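PDB 6HXI: succinyl-CoA ligase (ADP-forming) subunit alpha from Methanosaeta concilii, which combines a coenzyme A-binding Rossmann-type domain and a second domain of the CoA-ligase family with a citrate synthase-like C-terminal region, and binds coenzyme A. Local coordinates for residues A81-F87 with I106-I112; K14-Y20 with P40-I46; V135-A139 with G204-S210; T140-A146 with I196-I202. All coordinates share one frame; numbering follows the deposited sequence.

Interaction 1: residues A81-F87 with I106-I112. With COA (coenzyme A), chain G.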
# COMPACT_ATOMS: atom_id res chain seq x y z
N ALA B 81 -6.59 -9.62 47.08
CA ALA B 81 -5.80 -8.40 47.22
C ALA B 81 -6.51 -7.47 48.23
O ALA B 81 -7.63 -7.03 47.98
CB ALA B 81 -5.65 -7.71 45.85
N ASP B 82 -5.88 -7.24 49.39
CA ASP B 82 -6.46 -6.42 50.47
C ASP B 82 -5.75 -5.06 50.67
O ASP B 82 -6.12 -4.28 51.54
CB ASP B 82 -6.52 -7.23 51.78
CG ASP B 82 -5.21 -7.36 52.54
OD1 ASP B 82 -4.16 -7.56 51.88
OD2 ASP B 82 -5.24 -7.27 53.79
N VAL B 83 -4.73 -4.80 49.84
CA VAL B 83 -3.97 -3.56 49.87
C VAL B 83 -4.12 -2.81 48.54
O VAL B 83 -4.03 -3.44 47.49
CB VAL B 83 -2.47 -3.84 50.18
CG1 VAL B 83 -1.65 -2.55 50.13
CG2 VAL B 83 -2.30 -4.53 51.52
N MET B 84 -4.30 -1.47 48.60
CA MET B 84 -4.22 -0.62 47.41
C MET B 84 -3.13 0.43 47.60
O MET B 84 -3.16 1.18 48.57
CB MET B 84 -5.55 0.04 47.02
CG MET B 84 -5.42 0.77 45.67
SD MET B 84 -6.96 1.42 45.00
CE MET B 84 -6.87 3.16 45.52
N VAL B 85 -2.15 0.49 46.65
CA VAL B 85 -1.08 1.48 46.60
C VAL B 85 -1.60 2.52 45.63
O VAL B 85 -1.72 2.24 44.44
CB VAL B 85 0.29 0.88 46.19
CG1 VAL B 85 1.38 1.95 46.18
CG2 VAL B 85 0.69 -0.30 47.10
N ASN B 86 -2.04 3.68 46.18
CA ASN B 86 -2.70 4.74 45.43
C ASN B 86 -1.77 5.84 44.97
O ASN B 86 -1.38 6.71 45.77
CB ASN B 86 -3.89 5.29 46.25
CG ASN B 86 -4.81 6.23 45.49
OD1 ASN B 86 -4.62 6.51 44.32
ND2 ASN B 86 -5.87 6.68 46.12
N PHE B 87 -1.44 5.84 43.67
CA PHE B 87 -0.59 6.87 43.05
C PHE B 87 -1.39 7.94 42.32
O PHE B 87 -0.84 8.63 41.47
CB PHE B 87 0.41 6.26 42.07
CG PHE B 87 1.56 5.55 42.73
CD1 PHE B 87 2.65 6.26 43.21
CD2 PHE B 87 1.61 4.16 42.76
CE1 PHE B 87 3.73 5.60 43.80
CE2 PHE B 87 2.70 3.50 43.34
CZ PHE B 87 3.73 4.23 43.90
N ILE B 106 -10.83 -4.69 50.35
CA ILE B 106 -9.66 -3.85 50.62
C ILE B 106 -9.67 -3.40 52.09
O ILE B 106 -10.71 -2.98 52.60
CB ILE B 106 -9.51 -2.69 49.59
CG1 ILE B 106 -9.16 -3.26 48.21
CG2 ILE B 106 -8.45 -1.65 50.01
CD1 ILE B 106 -9.80 -2.55 47.05
N ARG B 107 -8.52 -3.55 52.75
CA ARG B 107 -8.31 -3.22 54.17
C ARG B 107 -7.33 -2.04 54.35
O ARG B 107 -7.51 -1.23 55.26
CB ARG B 107 -7.81 -4.49 54.89
CG ARG B 107 -7.48 -4.31 56.36
CD ARG B 107 -6.77 -5.54 56.87
NE ARG B 107 -6.10 -5.28 58.14
CZ ARG B 107 -4.84 -5.62 58.41
NH1 ARG B 107 -4.10 -6.25 57.49
NH2 ARG B 107 -4.31 -5.35 59.59
N ILE B 108 -6.29 -1.94 53.48
CA ILE B 108 -5.25 -0.90 53.56
C ILE B 108 -5.15 -0.11 52.26
O ILE B 108 -5.11 -0.70 51.17
CB ILE B 108 -3.88 -1.50 53.99
CG1 ILE B 108 -3.96 -2.28 55.31
CG2 ILE B 108 -2.78 -0.42 54.06
CD1 ILE B 108 -3.28 -3.59 55.26
N VAL B 109 -5.11 1.24 52.37
CA VAL B 109 -4.90 2.13 51.26
C VAL B 109 -3.73 3.03 51.64
O VAL B 109 -3.77 3.67 52.69
CB VAL B 109 -6.14 2.97 50.80
CG1 VAL B 109 -5.84 3.71 49.50
CG2 VAL B 109 -7.39 2.11 50.65
N ALA B 110 -2.68 3.07 50.79
CA ALA B 110 -1.54 3.95 50.97
C ALA B 110 -1.70 5.08 49.96
O ALA B 110 -1.76 4.82 48.76
CB ALA B 110 -0.24 3.19 50.71
N VAL B 111 -1.85 6.31 50.46
CA VAL B 111 -2.04 7.53 49.66
C VAL B 111 -0.69 8.23 49.50
O VAL B 111 -0.15 8.78 50.46
CB VAL B 111 -3.13 8.47 50.25
CG1 VAL B 111 -3.42 9.63 49.31
CG2 VAL B 111 -4.42 7.71 50.56
N ILE B 112 -0.15 8.23 48.29
CA ILE B 112 1.15 8.81 47.98
C ILE B 112 1.09 10.33 47.74
O ILE B 112 2.05 11.03 48.05
CB ILE B 112 1.83 8.07 46.77
CG1 ILE B 112 1.82 6.50 46.91
CG2 ILE B 112 3.24 8.58 46.45
CD1 ILE B 112 2.32 5.84 48.16
N1A COA G . -5.10 15.42 28.55
C2A COA G . -5.71 15.80 29.68
N3A COA G . -5.33 15.57 30.94
C4A COA G . -4.23 14.81 30.99
C5A COA G . -3.50 14.34 29.91
C6A COA G . -3.96 14.70 28.63
N6A COA G . -3.31 14.40 27.51
N7A COA G . -2.48 13.50 30.34
C8A COA G . -2.60 13.50 31.64
N9A COA G . -3.64 14.27 32.11
C1B COA G . -4.06 14.44 33.50
C2B COA G . -4.39 13.16 34.26
O2B COA G . -5.71 12.71 33.96
C3B COA G . -4.25 13.65 35.70
O3B COA G . -5.41 14.38 36.14
P3B COA G . -5.86 14.50 37.66
O7A COA G . -4.68 15.01 38.43
O8A COA G . -7.02 15.43 37.67
O9A COA G . -6.33 13.10 38.07
C4B COA G . -3.15 14.72 35.62
O4B COA G . -3.02 15.06 34.23
C5B COA G . -1.82 14.32 36.19
O5B COA G . -1.52 12.99 35.72
P1A COA G . -0.87 11.86 36.71
O1A COA G . -0.29 10.70 35.99
O2A COA G . -1.82 11.47 37.83
O3A COA G . 0.27 12.82 37.29
P2A COA G . 1.61 12.75 38.15
O4A COA G . 2.76 12.55 37.26
O5A COA G . 1.69 14.09 38.84
O6A COA G . 1.45 11.54 39.21
CBP COA G . 1.87 11.34 41.60
CCP COA G . 0.86 11.72 40.51
CDP COA G . 1.19 11.52 42.97
CEP COA G . 2.32 9.87 41.46
CAP COA G . 3.11 12.27 41.49
OAP COA G . 2.72 13.62 41.34
C9P COA G . 4.15 12.16 42.60
O9P COA G . 4.98 11.25 42.57
N8P COA G . 4.10 13.10 43.56
C7P COA G . 4.97 13.07 44.73
C6P COA G . 4.19 12.87 46.00
C5P COA G . 5.06 12.94 47.23
O5P COA G . 6.08 13.63 47.24
N4P COA G . 4.67 12.20 48.27
C3P COA G . 5.46 12.07 49.49
C2P COA G . 6.58 11.06 49.36
S1P COA G . 7.29 10.91 51.02
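Asp82 and Ile108 begin a run of backbone hydrogen bonds between the parallel strands 83-86 and 108-111, whose short axes diverge by only 11°. Asp82 O accepts from two successive N-H groups, Arg107 N at 2.8 Å and Ile108 N at 3.0 Å. Further on, the bonds alternate between the strands, from Met84 N to Ile108 O through to Ile112 N, which gives to Asn86 O.

The charges of Asp82 and Arg107 lie near one another without pairing: OD2 sits at the guanidinium edge, 4.0 Å from NH1, while Arg107 NH2 bonds to Val7 O.

Apolar contacts lie on both sides of the sheet. Val83 CG2 meets Ile108 CD1 alongside on one; Met84 CE touches Val109 CG1 on the other, toward helix 93-102. At the C-terminal ends Ile112 holds CG1 opposite its carbonyl carbon (chi1 -49°), which lays it over a face of the Phe87 ring, 4.1 Å from the centroid and offset toward the rim.

Coenzyme A contributes its N4P, which donates to Ile112 O at 2.9 Å, and its CEP methyl at the Phe87 ring edge. This beta-alpha-beta unit with the ligand at the strand ends is characteristic of the Rossmann-type CoA-binding domain.

Interaction 2: residues K14-Y20 with P40-I46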
# COMPACT_ATOMS: atom_id res chain seq x y z
N LYS B 14 -1.21 -9.44 48.94
CA LYS B 14 -1.49 -9.17 47.53
C LYS B 14 -2.09 -7.76 47.44
O LYS B 14 -2.89 -7.35 48.31
CB LYS B 14 -2.41 -10.24 46.94
CG LYS B 14 -1.73 -11.58 46.71
CD LYS B 14 -0.78 -11.56 45.52
CE LYS B 14 -0.41 -12.95 45.08
NZ LYS B 14 0.19 -12.95 43.73
N ALA B 15 -1.66 -7.01 46.44
CA ALA B 15 -2.02 -5.62 46.30
C ALA B 15 -2.41 -5.20 44.89
O ALA B 15 -2.09 -5.88 43.91
CB ALA B 15 -0.84 -4.75 46.76
N PHE B 16 -3.09 -4.04 44.81
CA PHE B 16 -3.40 -3.35 43.58
C PHE B 16 -2.57 -2.11 43.59
O PHE B 16 -2.36 -1.51 44.64
CB PHE B 16 -4.87 -2.94 43.51
CG PHE B 16 -5.89 -4.05 43.56
CD1 PHE B 16 -5.87 -5.08 42.62
CD2 PHE B 16 -6.93 -4.02 44.48
CE1 PHE B 16 -6.85 -6.07 42.63
CE2 PHE B 16 -7.89 -5.03 44.51
CZ PHE B 16 -7.87 -6.04 43.56
N VAL B 17 -2.05 -1.73 42.44
CA VAL B 17 -1.33 -0.48 42.29
C VAL B 17 -2.26 0.38 41.46
O VAL B 17 -2.54 0.04 40.30
CB VAL B 17 0.07 -0.66 41.64
CG1 VAL B 17 0.70 0.71 41.31
CG2 VAL B 17 1.00 -1.47 42.54
N TYR B 18 -2.82 1.43 42.06
CA TYR B 18 -3.69 2.39 41.36
C TYR B 18 -2.77 3.45 40.76
O TYR B 18 -2.07 4.17 41.49
CB TYR B 18 -4.73 3.04 42.32
CG TYR B 18 -5.73 3.88 41.55
CD1 TYR B 18 -5.40 5.16 41.12
CD2 TYR B 18 -6.96 3.36 41.18
CE1 TYR B 18 -6.28 5.91 40.35
CE2 TYR B 18 -7.86 4.11 40.42
CZ TYR B 18 -7.50 5.38 40.00
OH TYR B 18 -8.37 6.13 39.26
N GLY B 19 -2.79 3.54 39.43
CA GLY B 19 -1.98 4.48 38.68
C GLY B 19 -0.89 3.75 37.93
O GLY B 19 -0.27 2.85 38.49
N TYR B 20 -0.65 4.13 36.67
CA TYR B 20 0.35 3.47 35.84
C TYR B 20 1.77 3.91 36.17
O TYR B 20 2.39 4.66 35.43
CB TYR B 20 0.02 3.63 34.34
CG TYR B 20 0.64 2.56 33.47
CD1 TYR B 20 0.54 1.22 33.81
CD2 TYR B 20 1.37 2.90 32.33
CE1 TYR B 20 1.14 0.23 33.03
CE2 TYR B 20 1.95 1.91 31.53
CZ TYR B 20 1.80 0.58 31.86
OH TYR B 20 2.39 -0.40 31.09
N PRO B 40 4.30 -12.79 43.18
CA PRO B 40 4.41 -11.32 43.20
C PRO B 40 3.40 -10.71 44.20
O PRO B 40 2.33 -11.26 44.43
CB PRO B 40 4.04 -10.94 41.77
CG PRO B 40 4.34 -12.16 40.96
CD PRO B 40 3.89 -13.26 41.84
N SER B 41 3.76 -9.57 44.79
CA SER B 41 2.89 -8.88 45.76
C SER B 41 1.76 -8.08 45.08
O SER B 41 0.98 -7.45 45.78
CB SER B 41 3.73 -7.93 46.60
OG SER B 41 4.31 -6.93 45.78
N ILE B 42 1.71 -8.07 43.73
CA ILE B 42 0.75 -7.30 42.95
C ILE B 42 -0.15 -8.25 42.17
O ILE B 42 0.33 -9.00 41.32
CB ILE B 42 1.47 -6.32 41.98
CG1 ILE B 42 2.36 -5.31 42.74
CG2 ILE B 42 0.48 -5.65 41.02
CD1 ILE B 42 3.35 -4.51 41.82
N SER B 43 -1.46 -8.18 42.43
CA SER B 43 -2.47 -8.98 41.73
C SER B 43 -2.85 -8.24 40.43
O SER B 43 -2.95 -8.88 39.38
CB SER B 43 -3.70 -9.17 42.61
OG SER B 43 -3.45 -10.07 43.68
N ALA B 44 -3.05 -6.89 40.49
CA ALA B 44 -3.42 -6.10 39.31
C ALA B 44 -3.02 -4.64 39.42
O ALA B 44 -2.76 -4.12 40.51
CB ALA B 44 -4.93 -6.20 39.05
N ILE B 45 -3.02 -3.97 38.27
CA ILE B 45 -2.78 -2.54 38.16
C ILE B 45 -4.14 -1.92 37.85
O ILE B 45 -4.92 -2.51 37.10
CB ILE B 45 -1.73 -2.21 37.09
CG1 ILE B 45 -0.39 -2.91 37.41
CG2 ILE B 45 -1.53 -0.70 36.92
CD1 ILE B 45 0.23 -3.48 36.23
N ILE B 46 -4.43 -0.75 38.43
CA ILE B 46 -5.66 -0.06 38.10
C ILE B 46 -5.22 1.17 37.28
O ILE B 46 -4.47 2.01 37.78
CB ILE B 46 -6.57 0.24 39.33
CG1 ILE B 46 -6.82 -1.05 40.16
CG2 ILE B 46 -7.91 0.85 38.87
CD1 ILE B 46 -7.24 -0.83 41.57
O HOH W 1 -2.86 -12.52 42.21
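Lys14 reaches across to residues 40-43 at the N-terminal end of the pairing. CB lies 3.4 Å from Ser43 OG, and CG passes the same oxygen at 3.8 Å. The chain then folds at chi2 (-74°), which turns CD back between Ser43 OG and Pro40 O and carries CE past the same carbonyl. NZ donates to Pro40 O at 2.8 Å, in the carbonyl plane. Ser39 OG is a second partner, and a water hydrogen-bonded to Ser43 OG is a weak third.

Beyond the lysine the strands run parallel, with a beta bulge where the register slips by one between Ala15 and Phe16. Ala15 pairs with Ile42 and Phe16 already with Ala44. Ser43 fills the step, its N giving to Ala15 O at 2.8 Å.

Ile46 is shared by two aromatic residues on one face. Its CD1 meets Phe16 CB at 3.7 Å, and its CG2 approaches Tyr18 CD2 to 3.5 Å, the latter two side chains crossing at about a right angle. Ala44 CB sits at the edge of the Phe16 ring. On the other face Val17 CG2 packs on Ile42 CD1 at 3.9 Å, toward helix 22-34.

Gly19 N closes the pairing on Ile46 O, and Gly19 CA is about 7 Å from the nearest coenzyme A atom. The strand 15-18, helix 22-34, strand 42-46 unit is the first beta-alpha-beta crossover of a Rossmann-type fold.

Interaction 3: residues V135-A139 with G204-S210. With COA (coenzyme A), chain G.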
# COMPACT_ATOMS: atom_id res chain seq x y z
N VAL B 135 -5.46 3.77 56.54
CA VAL B 135 -5.02 4.69 55.51
C VAL B 135 -3.61 5.17 55.90
O VAL B 135 -3.45 5.78 56.96
CB VAL B 135 -5.98 5.88 55.19
CG1 VAL B 135 -5.34 6.86 54.20
CG2 VAL B 135 -7.30 5.38 54.63
N ILE B 136 -2.61 4.83 55.08
CA ILE B 136 -1.24 5.29 55.29
C ILE B 136 -1.10 6.45 54.32
O ILE B 136 -1.30 6.28 53.12
CB ILE B 136 -0.15 4.18 55.10
CG1 ILE B 136 -0.26 3.11 56.22
CG2 ILE B 136 1.25 4.78 55.12
CD1 ILE B 136 -0.19 1.75 55.71
N GLY B 137 -0.86 7.63 54.86
CA GLY B 137 -0.74 8.86 54.09
C GLY B 137 -1.87 9.81 54.40
O GLY B 137 -2.53 9.65 55.44
N PRO B 138 -2.11 10.86 53.59
CA PRO B 138 -1.44 11.21 52.31
C PRO B 138 -0.02 11.72 52.50
O PRO B 138 0.44 11.85 53.63
CB PRO B 138 -2.36 12.31 51.71
CG PRO B 138 -3.64 12.28 52.53
CD PRO B 138 -3.21 11.80 53.89
N ALA B 139 0.66 12.02 51.37
CA ALA B 139 2.02 12.58 51.33
C ALA B 139 3.06 11.65 51.97
O ALA B 139 3.91 12.10 52.74
CB ALA B 139 2.05 13.99 51.95
N GLY B 204 3.57 13.81 56.13
CA GLY B 204 3.78 15.06 56.86
C GLY B 204 2.59 16.00 56.93
O GLY B 204 2.74 17.17 57.29
N ASP B 205 1.40 15.50 56.61
CA ASP B 205 0.21 16.31 56.65
C ASP B 205 -0.30 16.49 58.09
O ASP B 205 -0.11 15.61 58.93
CB ASP B 205 -0.87 15.72 55.72
CG ASP B 205 -0.63 15.89 54.21
OD1 ASP B 205 0.23 16.72 53.82
OD2 ASP B 205 -1.31 15.23 53.42
N ARG B 206 -0.95 17.65 58.37
CA ARG B 206 -1.51 17.95 59.69
C ARG B 206 -2.55 16.91 60.17
O ARG B 206 -2.64 16.64 61.37
CB ARG B 206 -2.10 19.38 59.73
CG ARG B 206 -2.24 19.91 61.15
CD ARG B 206 -2.51 21.41 61.26
NE ARG B 206 -1.32 22.22 60.97
CZ ARG B 206 -0.49 22.67 61.90
NH1 ARG B 206 0.55 23.41 61.55
NH2 ARG B 206 -0.70 22.40 63.18
N TYR B 207 -3.34 16.34 59.23
CA TYR B 207 -4.39 15.38 59.53
C TYR B 207 -4.13 14.10 58.76
O TYR B 207 -4.56 13.98 57.61
CB TYR B 207 -5.78 15.98 59.22
CG TYR B 207 -6.04 17.24 60.01
CD1 TYR B 207 -6.56 17.18 61.31
CD2 TYR B 207 -5.70 18.49 59.50
CE1 TYR B 207 -6.75 18.33 62.07
CE2 TYR B 207 -5.89 19.66 60.26
CZ TYR B 207 -6.42 19.57 61.54
OH TYR B 207 -6.58 20.71 62.28
N PRO B 208 -3.34 13.15 59.31
CA PRO B 208 -3.03 11.95 58.51
C PRO B 208 -4.17 10.93 58.52
O PRO B 208 -5.10 11.05 59.31
CB PRO B 208 -1.77 11.41 59.18
CG PRO B 208 -1.93 11.83 60.66
CD PRO B 208 -2.71 13.10 60.65
N GLY B 209 -4.10 9.93 57.63
CA GLY B 209 -5.07 8.85 57.54
C GLY B 209 -4.99 7.97 58.77
O GLY B 209 -6.01 7.46 59.25
N SER B 210 -3.76 7.81 59.30
CA SER B 210 -3.46 7.06 60.51
C SER B 210 -2.35 7.80 61.25
O SER B 210 -1.42 8.33 60.62
CB SER B 210 -3.01 5.64 60.18
OG SER B 210 -1.92 5.62 59.26
N1A COA G . -5.10 15.42 28.55
C2A COA G . -5.71 15.80 29.68
N3A COA G . -5.33 15.57 30.94
C4A COA G . -4.23 14.81 30.99
C5A COA G . -3.50 14.34 29.91
C6A COA G . -3.96 14.70 28.63
N6A COA G . -3.31 14.40 27.51
N7A COA G . -2.48 13.50 30.34
C8A COA G . -2.60 13.50 31.64
N9A COA G . -3.64 14.27 32.11
C1B COA G . -4.06 14.44 33.50
C2B COA G . -4.39 13.16 34.26
O2B COA G . -5.71 12.71 33.96
C3B COA G . -4.25 13.65 35.70
O3B COA G . -5.41 14.38 36.14
P3B COA G . -5.86 14.50 37.66
O7A COA G . -4.68 15.01 38.43
O8A COA G . -7.02 15.43 37.67
O9A COA G . -6.33 13.10 38.07
C4B COA G . -3.15 14.72 35.62
O4B COA G . -3.02 15.06 34.23
C5B COA G . -1.82 14.32 36.19
O5B COA G . -1.52 12.99 35.72
P1A COA G . -0.87 11.86 36.71
O1A COA G . -0.29 10.70 35.99
O2A COA G . -1.82 11.47 37.83
O3A COA G . 0.27 12.82 37.29
P2A COA G . 1.61 12.75 38.15
O4A COA G . 2.76 12.55 37.26
O5A COA G . 1.69 14.09 38.84
O6A COA G . 1.45 11.54 39.21
CBP COA G . 1.87 11.34 41.60
CCP COA G . 0.86 11.72 40.51
CDP COA G . 1.19 11.52 42.97
CEP COA G . 2.32 9.87 41.46
CAP COA G . 3.11 12.27 41.49
OAP COA G . 2.72 13.62 41.34
C9P COA G . 4.15 12.16 42.60
O9P COA G . 4.98 11.25 42.57
N8P COA G . 4.10 13.10 43.56
C7P COA G . 4.97 13.07 44.73
C6P COA G . 4.19 12.87 46.00
C5P COA G . 5.06 12.94 47.23
O5P COA G . 6.08 13.63 47.24
N4P COA G . 4.67 12.20 48.27
C3P COA G . 5.46 12.07 49.49
C2P COA G . 6.58 11.06 49.36
S1P COA G . 7.29 10.91 51.02
O HOH W 2 -6.22 4.56 59.41
O HOH W 3 -1.06 8.01 57.60
O HOH W 4 0.16 12.55 56.28
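Ser210 turns its OG between its own backbone N and carbonyl carbon (chi1 54°), and this brings the hydroxyl to Val135 O, to which it donates at 2.8 Å from 32° out of the carbonyl plane. Asp205 instead places CG opposite its carbonyl carbon (chi1 -73°), which sends the carboxylate toward Pro138 and Ala139. There OD2 lies 3.5 Å from Pro138 CB, the two side chains crossing at about a right angle, and OD1 faces Ala139 CB. A cis peptide bond between Gly137 and Pro138 bends the chain here as it leaves strand 134-136. The turn reaches coenzyme A at Ala139, whose C lies 3.5 Å from C3P of the ligand.

The direct backbone bond runs from Gly209 N to Gly137 O at 2.7 Å. Beside it Gly209 CA lies 3.9 Å from Val135 CG1.

Three waters complete the seam. One accepts from Val135 N and gives to Gly209 O, a second accepts from Gly137 N and Ser210 N, and the third, at 2.8 Å from Pro138 O, accepts from Asp205 N.

Ser210 OG is also hydrogen-bonded to His215 NE2, which ties this crossing to helix 212-221. With two direct hydrogen bonds, three water bridges and few apolar contacts, the loop 204-210 is joined to the turn largely through polar backbone groups and ordered water.

Interaction 4: residues T140-A146 with I196-I202. With COA (coenzyme A), chain G.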
# COMPACT_ATOMS: atom_id res chain seq x y z
N THR B 140 3.02 10.36 51.62
CA THR B 140 3.97 9.37 52.12
C THR B 140 4.49 8.52 50.98
O THR B 140 3.89 8.53 49.91
CB THR B 140 3.32 8.51 53.22
OG1 THR B 140 4.33 7.68 53.79
CG2 THR B 140 2.22 7.61 52.69
N VAL B 141 5.59 7.78 51.21
CA VAL B 141 6.13 6.78 50.27
C VAL B 141 5.42 5.47 50.60
O VAL B 141 5.28 4.60 49.74
CB VAL B 141 7.67 6.59 50.25
CG1 VAL B 141 8.34 7.66 49.42
CG2 VAL B 141 8.26 6.49 51.66
N GLY B 142 5.01 5.35 51.85
CA GLY B 142 4.30 4.20 52.37
C GLY B 142 4.98 3.63 53.59
O GLY B 142 4.89 4.17 54.69
N GLY B 143 5.63 2.50 53.39
CA GLY B 143 6.28 1.72 54.42
C GLY B 143 6.55 0.32 53.91
O GLY B 143 6.38 0.04 52.71
N MET B 144 7.02 -0.56 54.79
CA MET B 144 7.36 -1.92 54.42
C MET B 144 7.53 -2.85 55.59
O MET B 144 7.82 -2.40 56.68
CB MET B 144 8.60 -1.98 53.49
CG MET B 144 9.90 -1.48 54.08
SD MET B 144 11.35 -2.44 53.49
CE MET B 144 11.26 -2.22 51.73
N THR B 145 7.33 -4.15 55.35
CA THR B 145 7.62 -5.25 56.27
C THR B 145 8.85 -5.90 55.62
O THR B 145 8.76 -6.37 54.47
CB THR B 145 6.44 -6.25 56.42
OG1 THR B 145 5.27 -5.56 56.87
CG2 THR B 145 6.76 -7.38 57.39
N ALA B 146 10.00 -5.84 56.30
CA ALA B 146 11.25 -6.39 55.80
C ALA B 146 11.12 -7.88 55.49
O ALA B 146 10.57 -8.64 56.28
CB ALA B 146 12.35 -6.14 56.79
N ILE B 196 15.09 -3.27 60.89
CA ILE B 196 13.65 -3.20 61.05
C ILE B 196 12.96 -4.53 60.75
O ILE B 196 13.39 -5.30 59.90
CB ILE B 196 12.96 -2.04 60.24
CG1 ILE B 196 13.12 -2.20 58.72
CG2 ILE B 196 13.42 -0.66 60.69
CD1 ILE B 196 11.85 -2.36 57.95
N TYR B 197 11.86 -4.76 61.46
CA TYR B 197 10.92 -5.82 61.18
C TYR B 197 9.95 -5.13 60.18
O TYR B 197 9.75 -5.62 59.07
CB TYR B 197 10.17 -6.24 62.46
CG TYR B 197 9.10 -7.27 62.20
CD1 TYR B 197 7.81 -6.89 61.82
CD2 TYR B 197 9.38 -8.63 62.29
CE1 TYR B 197 6.84 -7.84 61.52
CE2 TYR B 197 8.40 -9.59 62.01
CZ TYR B 197 7.13 -9.19 61.64
OH TYR B 197 6.15 -10.12 61.37
N GLU B 198 9.40 -3.97 60.59
CA GLU B 198 8.45 -3.16 59.83
C GLU B 198 8.75 -1.67 60.02
O GLU B 198 9.20 -1.25 61.09
CB GLU B 198 7.03 -3.49 60.33
CG GLU B 198 5.92 -3.03 59.42
CD GLU B 198 4.56 -3.54 59.83
OE1 GLU B 198 3.92 -2.89 60.69
OE2 GLU B 198 4.13 -4.60 59.32
N GLY B 199 8.46 -0.89 59.00
CA GLY B 199 8.63 0.56 59.02
C GLY B 199 7.49 1.27 58.30
O GLY B 199 7.09 0.82 57.23
N VAL B 200 6.96 2.36 58.87
CA VAL B 200 5.85 3.10 58.26
C VAL B 200 6.09 4.61 58.33
O VAL B 200 6.50 5.11 59.37
CB VAL B 200 4.45 2.73 58.88
CG1 VAL B 200 3.32 3.64 58.36
CG2 VAL B 200 4.08 1.26 58.64
N ALA B 201 5.81 5.34 57.22
CA ALA B 201 5.86 6.79 57.24
C ALA B 201 4.37 7.24 57.14
O ALA B 201 3.67 6.84 56.20
CB ALA B 201 6.67 7.33 56.08
N ILE B 202 3.88 7.98 58.14
CA ILE B 202 2.46 8.39 58.13
C ILE B 202 2.19 9.63 57.23
O ILE B 202 1.03 9.99 57.02
CB ILE B 202 1.88 8.58 59.56
CG1 ILE B 202 2.62 9.69 60.35
CG2 ILE B 202 1.86 7.25 60.32
CD1 ILE B 202 1.72 10.49 61.33
N1A COA G . -5.10 15.42 28.55
C2A COA G . -5.71 15.80 29.68
N3A COA G . -5.33 15.57 30.94
C4A COA G . -4.23 14.81 30.99
C5A COA G . -3.50 14.34 29.91
C6A COA G . -3.96 14.70 28.63
N6A COA G . -3.31 14.40 27.51
N7A COA G . -2.48 13.50 30.34
C8A COA G . -2.60 13.50 31.64
N9A COA G . -3.64 14.27 32.11
C1B COA G . -4.06 14.44 33.50
C2B COA G . -4.39 13.16 34.26
O2B COA G . -5.71 12.71 33.96
C3B COA G . -4.25 13.65 35.70
O3B COA G . -5.41 14.38 36.14
P3B COA G . -5.86 14.50 37.66
O7A COA G . -4.68 15.01 38.43
O8A COA G . -7.02 15.43 37.67
O9A COA G . -6.33 13.10 38.07
C4B COA G . -3.15 14.72 35.62
O4B COA G . -3.02 15.06 34.23
C5B COA G . -1.82 14.32 36.19
O5B COA G . -1.52 12.99 35.72
P1A COA G . -0.87 11.86 36.71
O1A COA G . -0.29 10.70 35.99
O2A COA G . -1.82 11.47 37.83
O3A COA G . 0.27 12.82 37.29
P2A COA G . 1.61 12.75 38.15
O4A COA G . 2.76 12.55 37.26
O5A COA G . 1.69 14.09 38.84
O6A COA G . 1.45 11.54 39.21
CBP COA G . 1.87 11.34 41.60
CCP COA G . 0.86 11.72 40.51
CDP COA G . 1.19 11.52 42.97
CEP COA G . 2.32 9.87 41.46
CAP COA G . 3.11 12.27 41.49
OAP COA G . 2.72 13.62 41.34
C9P COA G . 4.15 12.16 42.60
O9P COA G . 4.98 11.25 42.57
N8P COA G . 4.10 13.10 43.56
C7P COA G . 4.97 13.07 44.73
C6P COA G . 4.19 12.87 46.00
C5P COA G . 5.06 12.94 47.23
O5P COA G . 6.08 13.63 47.24
N4P COA G . 4.67 12.20 48.27
C3P COA G . 5.46 12.07 49.49
C2P COA G . 6.58 11.06 49.36
S1P COA G . 7.29 10.91 51.02
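Thr140 and Ala201 meet at the tight end of the contact. With OG1 opposite the backbone N (chi1 -173°), the hydroxyl donates to Ala201 O at 2.6 Å from above the carbonyl plane, and it accepts from Gly142 N, forming an ST turn. Packing stays close at Gly143 and Val200, a non-hydrogen-bonded antiparallel pair with CA atoms 4.1 Å apart, where Gly143 CA lies 3.1 Å from Gly199 O. Met144 N donates to Gly199 O and Gly199 N to Met144 O, both at 2.8 Å.

At the far end the backbone bond from Ala146 N to Tyr197 O persists, but partly exposed Tyr197 packs loosely, its CE1 4.2 Å from Thr145 CG2. On the face of Thr145 and Glu198, Thr145 OG1 lies 2.9 Å from Glu198 OE2 but also bonds to Phe9 O, while Glu198 OE1 forms a salt bridge with Arg218.

Val141 N is 3.6 Å from coenzyme A S1P. This is an antiparallel pair near one margin of the second mixed sheet, strand 143-145 lying between 149-150 and 196-201.

Interactions 2, 1 and 3 follow one another along the chain and across one sheet, where strands 42-46, 15-18, 83-86, 108-111 and 134-136 are successive neighbours. Interactions 1 and 2 have centres about 9 Å apart and are joined by probable backbone hydrogen bonds between Tyr18 and both Val85 and Phe87. Interaction 3 lies about 13 Å from interaction 1 (centre to centre), joined by similar bonds between Ile136 and both Val109 and Val111. Interaction 4, in the second mixed sheet, is nested within the loop that interaction 3 closes, their centres about 14 Å apart. Interactions 1, 3 and 4 all touch coenzyme A, consistent with its pantetheine arm lying near where the two sheets meet.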